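Local coordinates for protein subtilase cytotoxin, subunit B (Escherichia coli, PDB 3DWQ) that forms the pentameric B subunit of subtilase cytotoxin and binds sialylated glycans ending in N-glycolylneuraminic acid, probably delivering the toxic A subunit to cells, at residues P73-Y78 against G111-K116. Numbering follows the deposited sequence.
With NGC (N-glycolyl-alpha-neuraminic acid), chain G.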
loop_
_atom_site.group_PDB
_atom_site.type_symbol
_atom_site.label_atom_id
_atom_site.label_comp_id
_atom_site.label_asym_id
_atom_site.label_seq_id
_atom_site.Cartn_x
_atom_site.Cartn_y
_atom_site.Cartn_z
ATOM N N PRO C 73 -16.498 14.697 -0.748
ATOM C CA PRO C 73 -16.496 15.764 0.253
ATOM C C PRO C 73 -16.261 15.150 1.628
ATOM O O PRO C 73 -16.996 14.251 2.048
ATOM C CB PRO C 73 -17.901 16.361 0.143
ATOM C CG PRO C 73 -18.745 15.262 -0.393
ATOM C CD PRO C 73 -17.861 14.359 -1.203
ATOM N N VAL C 74 -15.220 15.620 2.304
ATOM C CA VAL C 74 -14.756 14.999 3.539
ATOM C C VAL C 74 -14.551 16.033 4.645
ATOM O O VAL C 74 -14.521 17.239 4.383
ATOM C CB VAL C 74 -13.459 14.161 3.313
ATOM C CG1 VAL C 74 -13.745 12.959 2.410
ATOM C CG2 VAL C 74 -12.323 15.021 2.740
ATOM N N ARG C 75 -14.432 15.558 5.881
ATOM C CA ARG C 75 -14.143 16.442 7.001
ATOM C C ARG C 75 -12.645 16.468 7.259
ATOM O O ARG C 75 -12.019 15.418 7.451
ATOM C CB ARG C 75 -14.892 15.999 8.259
ATOM C CG ARG C 75 -14.649 16.895 9.472
ATOM C CD ARG C 75 -15.595 16.560 10.600
ATOM N NE ARG C 75 -16.935 17.098 10.384
ATOM C CZ ARG C 75 -17.977 16.853 11.177
ATOM N NH1 ARG C 75 -17.841 16.070 12.243
ATOM N NH2 ARG C 75 -19.158 17.388 10.901
ATOM N N ILE C 76 -12.076 17.670 7.245
ATOM C CA ILE C 76 -10.690 17.865 7.637
ATOM C C ILE C 76 -10.635 18.352 9.086
ATOM O O ILE C 76 -11.153 19.421 9.418
ATOM C CB ILE C 76 -9.923 18.815 6.664
ATOM C CG1 ILE C 76 -9.376 18.037 5.463
ATOM C CG2 ILE C 76 -8.727 19.466 7.349
ATOM C CD1 ILE C 76 -10.373 17.732 4.369
ATOM N N TYR C 77 -10.034 17.534 9.946
ATOM C CA TYR C 77 -9.753 17.924 11.320
ATOM C C TYR C 77 -8.334 18.465 11.344
ATOM O O TYR C 77 -7.426 17.864 10.760
ATOM C CB TYR C 77 -9.831 16.727 12.262
ATOM C CG TYR C 77 -11.168 16.029 12.385
ATOM C CD1 TYR C 77 -11.989 16.256 13.489
ATOM C CD2 TYR C 77 -11.586 15.099 11.432
ATOM C CE1 TYR C 77 -13.203 15.590 13.631
ATOM C CE2 TYR C 77 -12.796 14.433 11.560
ATOM C CZ TYR C 77 -13.599 14.680 12.663
ATOM O OH TYR C 77 -14.798 14.019 12.789
ATOM N N TYR C 78 -8.146 19.596 12.021
ATOM C CA TYR C 78 -6.852 20.271 12.051
ATOM C C TYR C 78 -6.569 20.932 13.403
ATOM O O TYR C 78 -7.489 21.218 14.172
ATOM C CB TYR C 78 -6.743 21.296 10.899
ATOM C CG TYR C 78 -7.611 22.526 11.071
ATOM C CD1 TYR C 78 -7.083 23.709 11.594
ATOM C CD2 TYR C 78 -8.962 22.509 10.718
ATOM C CE1 TYR C 78 -7.877 24.838 11.764
ATOM C CE2 TYR C 78 -9.763 23.634 10.885
ATOM C CZ TYR C 78 -9.214 24.794 11.408
ATOM O OH TYR C 78 -10.002 25.910 11.574
ATOM N N GLY C 111 -18.259 10.610 12.696
ATOM C CA GLY C 111 -17.307 10.769 13.789
ATOM C C GLY C 111 -17.527 12.000 14.653
ATOM O O GLY C 111 -18.590 12.624 14.591
ATOM N N PRO C 112 -16.507 12.366 15.453
ATOM C CA PRO C 112 -16.628 13.434 16.441
ATOM C C PRO C 112 -16.581 14.840 15.842
ATOM O O PRO C 112 -16.126 15.036 14.709
ATOM C CB PRO C 112 -15.402 13.213 17.334
ATOM C CG PRO C 112 -14.382 12.645 16.413
ATOM C CD PRO C 112 -15.154 11.774 15.451
ATOM N N ASP C 113 -17.069 15.807 16.610
ATOM C CA ASP C 113 -16.849 17.203 16.298
ATOM C C ASP C 113 -15.493 17.587 16.868
ATOM O O ASP C 113 -15.106 17.101 17.931
ATOM C CB ASP C 113 -17.945 18.074 16.917
ATOM C CG ASP C 113 -19.309 17.866 16.268
ATOM O OD1 ASP C 113 -19.388 17.370 15.125
ATOM O OD2 ASP C 113 -20.317 18.215 16.912
ATOM N N ARG C 114 -14.751 18.417 16.144
ATOM C CA ARG C 114 -13.589 19.089 16.717
ATOM C C ARG C 114 -13.926 20.571 16.735
ATOM O O ARG C 114 -13.747 21.281 15.744
ATOM C CB ARG C 114 -12.308 18.803 15.928
ATOM C CG ARG C 114 -11.060 19.401 16.566
ATOM C CD ARG C 114 -9.810 19.083 15.766
ATOM N NE ARG C 114 -8.621 19.721 16.328
ATOM C CZ ARG C 114 -7.919 19.247 17.355
ATOM N NH1 ARG C 114 -8.278 18.117 17.954
ATOM N NH2 ARG C 114 -6.853 19.906 17.786
ATOM N N LYS C 115 -14.424 21.021 17.882
ATOM C CA LYS C 115 -15.139 22.278 17.976
ATOM C C LYS C 115 -14.937 22.904 19.346
ATOM O O LYS C 115 -15.068 22.225 20.362
ATOM C CB LYS C 115 -16.630 21.995 17.774
ATOM C CG LYS C 115 -17.445 23.130 17.209
ATOM C CD LYS C 115 -18.886 22.683 17.025
ATOM C CE LYS C 115 -19.670 23.678 16.192
ATOM N NZ LYS C 115 -21.091 23.261 16.039
ATOM N N LYS C 116 -14.619 24.195 19.373
ATOM C CA LYS C 116 -14.687 24.955 20.617
ATOM C C LYS C 116 -16.149 25.044 21.030
ATOM O O LYS C 116 -17.025 25.243 20.183
ATOM C CB LYS C 116 -14.124 26.367 20.443
ATOM C CG LYS C 116 -12.611 26.448 20.380
ATOM C CD LYS C 116 -12.115 27.869 20.627
ATOM C CE LYS C 116 -12.357 28.780 19.435
ATOM N NZ LYS C 116 -11.710 30.108 19.625
HETATM O O9 NGC G . -16.558 27.330 6.511
HETATM C C9 NGC G . -15.526 27.366 7.506
HETATM C C8 NGC G . -15.783 26.331 8.602
HETATM O O8 NGC G . -16.507 25.225 8.045
HETATM C C7 NGC G . -16.551 26.976 9.763
HETATM O O7 NGC G . -15.734 27.933 10.444
HETATM C C6 NGC G . -17.197 26.029 10.790
HETATM O O6 NGC G . -18.244 25.288 10.127
HETATM C C2 NGC G . -18.283 23.952 10.608
HETATM C C1 NGC G . -18.031 22.815 9.668
HETATM O O1B NGC G . -17.694 23.054 8.490
HETATM O O1A NGC G . -18.145 21.653 10.120
HETATM C C3 NGC G . -18.421 23.712 12.107
HETATM C C4 NGC G . -17.198 24.398 12.724
HETATM O O4 NGC G . -16.454 23.473 13.519
HETATM C C5 NGC G . -16.342 25.014 11.589
HETATM N N5 NGC G . -15.066 25.529 12.109
HETATM C C10 NGC G . -14.803 26.491 12.997
HETATM O O10 NGC G . -15.648 27.172 13.560
HETATM C C11 NGC G . -13.335 26.689 13.249
HETATM O O11 NGC G . -12.547 25.610 12.729
HETATM O O HOH W 1 -19.983 14.862 14.159
HETATM O O HOH W 2 -21.151 17.946 13.170
#
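A single backbone carbonyl, that of Pro112, gathers two side chains from the strand 73-78. The hydroxyl of Tyr77 donates to it in the carbonyl plane, with a short 2.5 Å between Tyr77 OH and Pro112 O. Arg75 adds a weak second bond, NH1 standing 3.2 Å from Pro112 O at a poor angle of 126°. The aliphatic part of Arg75 also lies on Tyr77: CG sits over one ring face, toward the rim, while Pro112 O meets that ring at its edge.

The case illustrates how one arginine can tie a loop without regular structure to a strand. With CG anti to the backbone N (chi1 -179°) and the chain bending at chi3, the guanidinium reaches Asp113, where Arg75 NH1 and Asp113 OD1 form a salt bridge of 3.5 Å, guanidinium and carboxylate planes 59° apart. One water joins NH1 to Asp113 OD1 and Gly111 O; another links NH2 to the same carboxylate oxygen. The firmer anchor of Arg75 is Ser12, reached through NE.

Farther along, Arg114 extends past the ring, its CB 3.5 Å from Tyr77 CD1, and its NE donates to Tyr78 O at 2.9 Å from above the carbonyl plane. Glu79 takes the NH2 end of Arg114 in a salt bridge. The side chain of Tyr78 starts away from the loop, and its OH shares a 2.8 Å hydrogen bond with O11 of the N-glycolyl group. His20 of a neighbouring subunit meets the Tyr77 ring and packs on Pro112. The contact thus borders the sialoglycan-binding site of a pentameric AB5 toxin B subunit with an OB-like fold, a site to which Tyr78 contributes directly and Arg75 by way of Ser12, whose OG also bonds the sugar.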